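Local coordinates for protein CalS11 (Micromonospora echinospora, PDB 3TOS) that acts as a methyltransferase of calicheamicin biosynthesis, probably transferring a methyl group to oxygen, and binds S-adenosyl-L-homocysteine, at residues Pro179-Ala184 with Arg204-Lys209; Ala186-Asp191 with Val213-Leu218. All blocks are in the same frame, centred on the assembly; numbering follows the deposited sequence. Where two conformers were deposited one is given.

Contact 1 (Pro179-Ala184 with Arg204-Lys209)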
# COMPACT_ATOMS: atom_id res chain seq x y z
N PRO B 179 36.74 19.21 0.38
CA PRO B 179 35.81 19.48 1.49
C PRO B 179 34.35 19.61 1.05
O PRO B 179 33.47 19.68 1.92
CB PRO B 179 36.31 20.84 2.06
CG PRO B 179 36.96 21.50 0.89
CD PRO B 179 37.69 20.34 0.19
N GLN B 180 34.10 19.63 -0.26
CA GLN B 180 32.73 19.60 -0.80
C GLN B 180 32.15 18.20 -0.78
O GLN B 180 30.95 18.04 -1.07
CB GLN B 180 32.71 20.11 -2.24
CG GLN B 180 33.16 19.07 -3.30
CD GLN B 180 34.69 18.88 -3.37
OE1 GLN B 180 35.46 19.57 -2.68
NE2 GLN B 180 35.15 17.91 -4.23
N THR B 181 32.97 17.18 -0.41
CA THR B 181 32.55 15.79 -0.63
C THR B 181 31.32 15.38 0.22
O THR B 181 31.27 15.63 1.46
CB THR B 181 33.70 14.80 -0.27
OG1 THR B 181 34.79 15.06 -1.15
CG2 THR B 181 33.24 13.33 -0.35
N VAL B 182 30.33 14.83 -0.45
CA VAL B 182 29.35 13.98 0.22
C VAL B 182 29.54 12.59 -0.42
O VAL B 182 29.83 12.51 -1.61
CB VAL B 182 27.88 14.47 0.03
CG1 VAL B 182 26.92 13.50 0.74
CG2 VAL B 182 27.70 15.89 0.58
N ILE B 183 29.49 11.50 0.35
CA ILE B 183 29.67 10.14 -0.23
C ILE B 183 28.33 9.51 -0.33
O ILE B 183 27.68 9.23 0.70
CB ILE B 183 30.62 9.27 0.65
CG1 ILE B 183 31.99 9.96 0.67
CG2 ILE B 183 30.69 7.75 0.08
CD1 ILE B 183 32.98 9.37 1.69
N ALA B 184 27.87 9.28 -1.55
CA ALA B 184 26.60 8.56 -1.74
C ALA B 184 26.73 7.04 -1.63
O ALA B 184 25.87 6.38 -1.04
CB ALA B 184 25.98 8.93 -3.07
N ARG B 204 33.46 8.57 7.58
CA ARG B 204 32.27 8.79 8.37
C ARG B 204 31.70 10.22 8.31
O ARG B 204 30.48 10.35 8.21
CB ARG B 204 32.51 8.40 9.85
CG ARG B 204 31.23 8.24 10.62
CD ARG B 204 31.43 7.69 12.00
NE ARG B 204 30.15 7.68 12.66
CZ ARG B 204 29.91 6.96 13.75
NH1 ARG B 204 30.90 6.22 14.27
NH2 ARG B 204 28.70 7.00 14.31
N PRO B 205 32.57 11.28 8.34
CA PRO B 205 31.96 12.63 8.41
C PRO B 205 31.31 13.05 7.09
O PRO B 205 30.66 14.09 7.02
CB PRO B 205 33.14 13.55 8.80
CG PRO B 205 34.21 12.67 9.29
CD PRO B 205 34.02 11.32 8.60
N TYR B 206 31.48 12.23 6.03
CA TYR B 206 31.03 12.64 4.69
C TYR B 206 29.81 11.86 4.24
O TYR B 206 29.31 12.07 3.15
CB TYR B 206 32.17 12.50 3.66
CG TYR B 206 33.35 13.33 4.10
CD1 TYR B 206 33.43 14.68 3.71
CD2 TYR B 206 34.37 12.78 4.89
CE1 TYR B 206 34.51 15.48 4.14
CE2 TYR B 206 35.42 13.58 5.31
CZ TYR B 206 35.50 14.90 4.94
OH TYR B 206 36.55 15.68 5.39
N LEU B 207 29.30 10.98 5.10
CA LEU B 207 28.10 10.18 4.78
C LEU B 207 26.84 10.95 5.22
O LEU B 207 26.89 11.71 6.20
CB LEU B 207 28.13 8.87 5.58
CG LEU B 207 29.31 7.94 5.20
CD1 LEU B 207 29.48 6.78 6.23
CD2 LEU B 207 29.10 7.38 3.77
N THR B 208 25.74 10.78 4.51
CA THR B 208 24.46 11.26 5.01
C THR B 208 23.54 10.09 5.36
O THR B 208 23.87 8.94 5.05
CB THR B 208 23.78 12.27 4.00
OG1 THR B 208 22.65 12.88 4.65
CG2 THR B 208 23.25 11.57 2.79
N LYS B 209 22.44 10.33 6.06
CA LYS B 209 21.48 9.24 6.25
C LYS B 209 20.97 8.86 4.87
O LYS B 209 20.47 9.73 4.12
CB LYS B 209 20.32 9.61 7.14
CG LYS B 209 20.76 9.93 8.50
CD LYS B 209 19.44 10.10 9.36
CE LYS B 209 19.64 10.75 10.66
NZ LYS B 209 18.38 10.59 11.41
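The ring of Tyr-206 meets Thr-181 edge-on: Thr-181 O lies in the ring plane, 3.3 Å from Tyr-206 CD1. The CB of Thr-181 approaches the same ring atom. Helix 167-177 adds Leu-175 against the tyrosine and against Thr-181. This lies at the N-terminal end of the strands of a beta-alpha-beta crossover in the Rossmann-like methyltransferase fold. The start of strand 183-188 is joined here to the 3-10 turn that follows helix 193-203.

One backbone bond crosses the contact. Ile-183 N donates to Tyr-206 O at 2.9 Å, in a nearly straight bond of 167° at the hydrogen. The N-H comes in tilted from the carbonyl plane. The same oxygen receives a CA-H contact from Val-182, and Val-182 CG1 packs against it. Ile-183 has CG1 beside its own backbone N (chi1 -62°), which brings CG1 to 3.9 Å from Tyr-206 CB. The extended end of the chain then sets CD1 on that CB as well.

Thr-181 OG1 bonds back to Asn-178 O. Thr-181 O also accepts from Asn-227 of the second subunit, so the contact sits at a subunit interface. Further along, Leu-207 CD2 rests 4.0 Å from Ile-183 CB.

Contact 2 (Ala186-Asp191 with Val213-Leu218); sequences AYFDLD and VAFDEL. With NA (sodium ion), chain Q; SAH (S-adenosyl-L-homocysteine), chain O; GLU (glutamic acid), chain P.
Tyr-187 and Asp-216 both carry CG anti to the backbone N (chi1 -162° in each), and their side chains converge. Tyr-187 OH donates to Asp-216 OD2 at 2.6 Å. The oxygen accepts with its anti lone pair and lies in the plane of the ring, while the carboxylate is turned 65° from that plane. Asp-216 OD1 faces the ligands. It accepts from the amino N of the bound glutamic acid at 2.6 Å. The sodium ion is bound by Asp-216 OD1 and O. A phenylalanine in place of Tyr-187 would leave Asp-216 OD2 without this donor, and the carboxylate would probably turn more freely and hold glutamate and sodium less firmly.

Strands 186-188 and 213-215 run parallel in the Rossmann-like sheet, and the ligands sit beyond their C-terminal ends. Ala-186 O accepts from Ala-214 N, Phe-188 N gives to Ala-214 O, and Phe-188 O accepts from Asp-216 N. On the side of the sheet that carries Tyr-187 and Ala-214, Ala-214 CB meets the tyrosine ring obliquely, 3.7 Å from Tyr-187 CD2. On the opposite side the side chains of Phe-188 and Phe-215 lie side by side, pointing the same way, their ring planes 29° apart. Slid apart, the rings barely overlap. Phe-215 CE2 sits over a face of Phe-188. Helices 50-65 and 193-203 pack on these two sides.

Asp-189 OD2 accepts from the amino N of S-adenosyl-L-homocysteine at 2.7 Å. The two like-charged acids come close, Asp-189 OD1 lying 3.2 Å from Asp-216 OD1 with no hydrogen bond between them. One water donates to Asp-189 OD2 and Asp-216 OD1, linking them. In one deposited conformer, Glu-217 OE2 reaches both sodium and the glutamate N, while OE1 bonds to Asn-220.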
# COMPACT_ATOMS: atom_id res chain seq x y z
N ALA B 186 29.84 4.04 -0.96
CA ALA B 186 31.22 3.68 -0.60
C ALA B 186 31.31 2.18 -0.73
O ALA B 186 30.64 1.43 0.03
CB ALA B 186 31.54 4.09 0.83
N TYR B 187 32.05 1.72 -1.76
CA TYR B 187 32.19 0.29 -2.05
C TYR B 187 33.53 -0.24 -1.54
O TYR B 187 34.58 0.04 -2.10
CB TYR B 187 31.99 0.01 -3.57
CG TYR B 187 31.71 -1.47 -3.77
CD1 TYR B 187 32.75 -2.40 -3.94
CD2 TYR B 187 30.40 -1.96 -3.74
CE1 TYR B 187 32.48 -3.77 -4.01
CE2 TYR B 187 30.12 -3.31 -3.85
CZ TYR B 187 31.16 -4.20 -3.98
OH TYR B 187 30.87 -5.56 -4.07
N PHE B 188 33.48 -1.02 -0.47
CA PHE B 188 34.70 -1.58 0.10
C PHE B 188 35.07 -2.91 -0.53
O PHE B 188 34.36 -3.92 -0.34
CB PHE B 188 34.49 -1.80 1.61
CG PHE B 188 34.58 -0.52 2.39
CD1 PHE B 188 33.48 0.36 2.46
CD2 PHE B 188 35.74 -0.20 3.04
CE1 PHE B 188 33.57 1.58 3.18
CE2 PHE B 188 35.85 0.97 3.76
CZ PHE B 188 34.74 1.89 3.86
N ASP B 189 36.19 -2.94 -1.19
CA ASP B 189 36.70 -4.17 -1.81
C ASP B 189 38.21 -4.27 -1.66
O ASP B 189 38.94 -4.64 -2.61
CB ASP B 189 36.32 -4.24 -3.30
CG ASP B 189 36.39 -5.65 -3.85
OD1 ASP B 189 36.67 -6.58 -3.08
OD2 ASP B 189 36.15 -5.82 -5.07
N LEU B 190 38.70 -3.99 -0.45
CA LEU B 190 40.14 -4.07 -0.18
C LEU B 190 40.54 -5.39 0.40
O LEU B 190 41.76 -5.68 0.45
CB LEU B 190 40.55 -2.99 0.86
CG LEU B 190 40.21 -1.54 0.52
CD1 LEU B 190 40.13 -0.75 1.84
CD2 LEU B 190 41.36 -0.98 -0.33
N ASP B 191 39.57 -6.16 0.90
CA ASP B 191 39.81 -7.49 1.56
C ASP B 191 40.41 -7.44 2.95
O ASP B 191 40.03 -8.23 3.80
CB ASP B 191 40.63 -8.46 0.67
CG ASP B 191 39.93 -8.73 -0.65
OD1 ASP B 191 38.71 -9.05 -0.62
OD2 ASP B 191 40.57 -8.60 -1.74
N VAL B 213 26.79 1.98 2.33
CA VAL B 213 28.12 1.44 2.57
C VAL B 213 28.07 -0.05 2.26
O VAL B 213 27.27 -0.77 2.87
CB VAL B 213 28.58 1.69 4.02
CG1 VAL B 213 29.98 1.06 4.25
CG2 VAL B 213 28.59 3.22 4.25
N ALA B 214 28.84 -0.47 1.26
CA ALA B 214 28.82 -1.87 0.82
C ALA B 214 30.16 -2.57 0.97
O ALA B 214 31.20 -1.93 0.90
CB ALA B 214 28.35 -1.95 -0.64
N PHE B 215 30.11 -3.88 1.22
CA PHE B 215 31.31 -4.69 1.46
C PHE B 215 31.27 -5.89 0.56
O PHE B 215 30.25 -6.57 0.43
CB PHE B 215 31.33 -5.20 2.91
CG PHE B 215 31.45 -4.09 3.93
CD1 PHE B 215 30.31 -3.60 4.55
CD2 PHE B 215 32.70 -3.53 4.23
CE1 PHE B 215 30.41 -2.60 5.48
CE2 PHE B 215 32.82 -2.52 5.18
CZ PHE B 215 31.67 -2.02 5.78
N ASP B 216 32.42 -6.17 -0.05
CA ASP B 216 32.53 -7.27 -1.03
C ASP B 216 32.77 -8.63 -0.39
O ASP B 216 32.44 -9.64 -0.99
CB ASP B 216 33.66 -6.95 -2.06
CG ASP B 216 33.55 -7.77 -3.32
OD1 ASP B 216 34.29 -8.76 -3.46
OD2 ASP B 216 32.76 -7.38 -4.20
N GLU B 217 33.32 -8.64 0.84
CA GLU B 217 33.72 -9.93 1.50
C GLU B 217 33.44 -9.94 3.01
O GLU B 217 34.16 -10.59 3.76
CB GLU B 217 35.21 -10.27 1.24
CG GLU B 217 35.57 -10.40 -0.27
CD GLU B 217 35.02 -11.66 -0.92
OE1 GLU B 217 34.36 -12.42 -0.22
OE2 GLU B 217 35.26 -11.89 -2.14
N LEU B 218 32.35 -9.30 3.43
CA LEU B 218 32.12 -9.01 4.86
C LEU B 218 32.13 -10.32 5.69
O LEU B 218 32.69 -10.36 6.74
CB LEU B 218 30.78 -8.31 5.06
CG LEU B 218 30.49 -7.91 6.53
CD1 LEU B 218 31.57 -6.95 7.04
CD2 LEU B 218 29.11 -7.28 6.63
NA NA Q . 32.71 -11.17 -3.20
N SAH O . 36.98 -4.30 -7.20
CA SAH O . 37.87 -5.20 -8.00
CB SAH O . 38.64 -6.20 -7.14
CG SAH O . 39.64 -5.50 -6.20
SD SAH O . 40.83 -6.69 -5.61
C SAH O . 36.96 -5.97 -8.96
O SAH O . 37.46 -6.78 -9.79
OXT SAH O . 35.75 -5.72 -9.02
C5' SAH O . 41.46 -5.93 -4.10
C4' SAH O . 42.22 -4.58 -4.34
O4' SAH O . 42.41 -3.94 -3.07
C3' SAH O . 43.63 -4.88 -4.89
O3' SAH O . 43.78 -4.30 -6.21
C2' SAH O . 44.54 -4.28 -3.83
O2' SAH O . 45.74 -3.67 -4.34
C1' SAH O . 43.62 -3.23 -3.17
N9 SAH O . 44.06 -2.88 -1.80
C8 SAH O . 44.13 -3.68 -0.70
N7 SAH O . 44.66 -2.94 0.29
C5 SAH O . 44.95 -1.70 -0.15
C6 SAH O . 45.53 -0.49 0.44
N6 SAH O . 45.97 -0.50 1.72
N1 SAH O . 45.63 0.60 -0.37
C2 SAH O . 45.19 0.58 -1.66
N3 SAH O . 44.72 -0.51 -2.30
C4 SAH O . 44.54 -1.64 -1.53
N GLU P . 36.49 -10.08 -3.83
CA GLU P . 36.98 -10.64 -5.15
C GLU P . 35.85 -11.45 -5.79
O GLU P . 34.76 -11.55 -5.21
CB GLU P . 38.24 -11.53 -4.96
CG GLU P . 37.97 -12.77 -4.06
CD GLU P . 39.22 -13.62 -3.79
OE1 GLU P . 40.19 -13.57 -4.58
OE2 GLU P . 39.17 -14.43 -2.85
OXT GLU P . 36.00 -12.06 -6.87
O HOH W 1 35.33 -8.01 -6.10
O HOH W 2 30.78 -13.00 -4.58

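In the fold
Going from the N terminus, the chain passes 179-184, then 186-191, then 204-209, then 213-218. Contact 1 closes its loop when 204-209 returns to 179-184. Contact 2 closes when 213-218 reaches 186-191. The segments alternate, so the two loops cross, and both contain helix 193-203. Strand 183-188 serves both contacts, and short strand 207-208 leads in the chain to strand 211-215, which lies beside 183-188 in the sheet. Contact 1 ties the crossover together at the N-terminal end of its strands, at a subunit interface; contact 2 does so at their C-terminal end, by the ligand sites. Their centres are about 17 Å apart, yet Leu-207 CD1 packs 4.2 Å from Val-213 CG2.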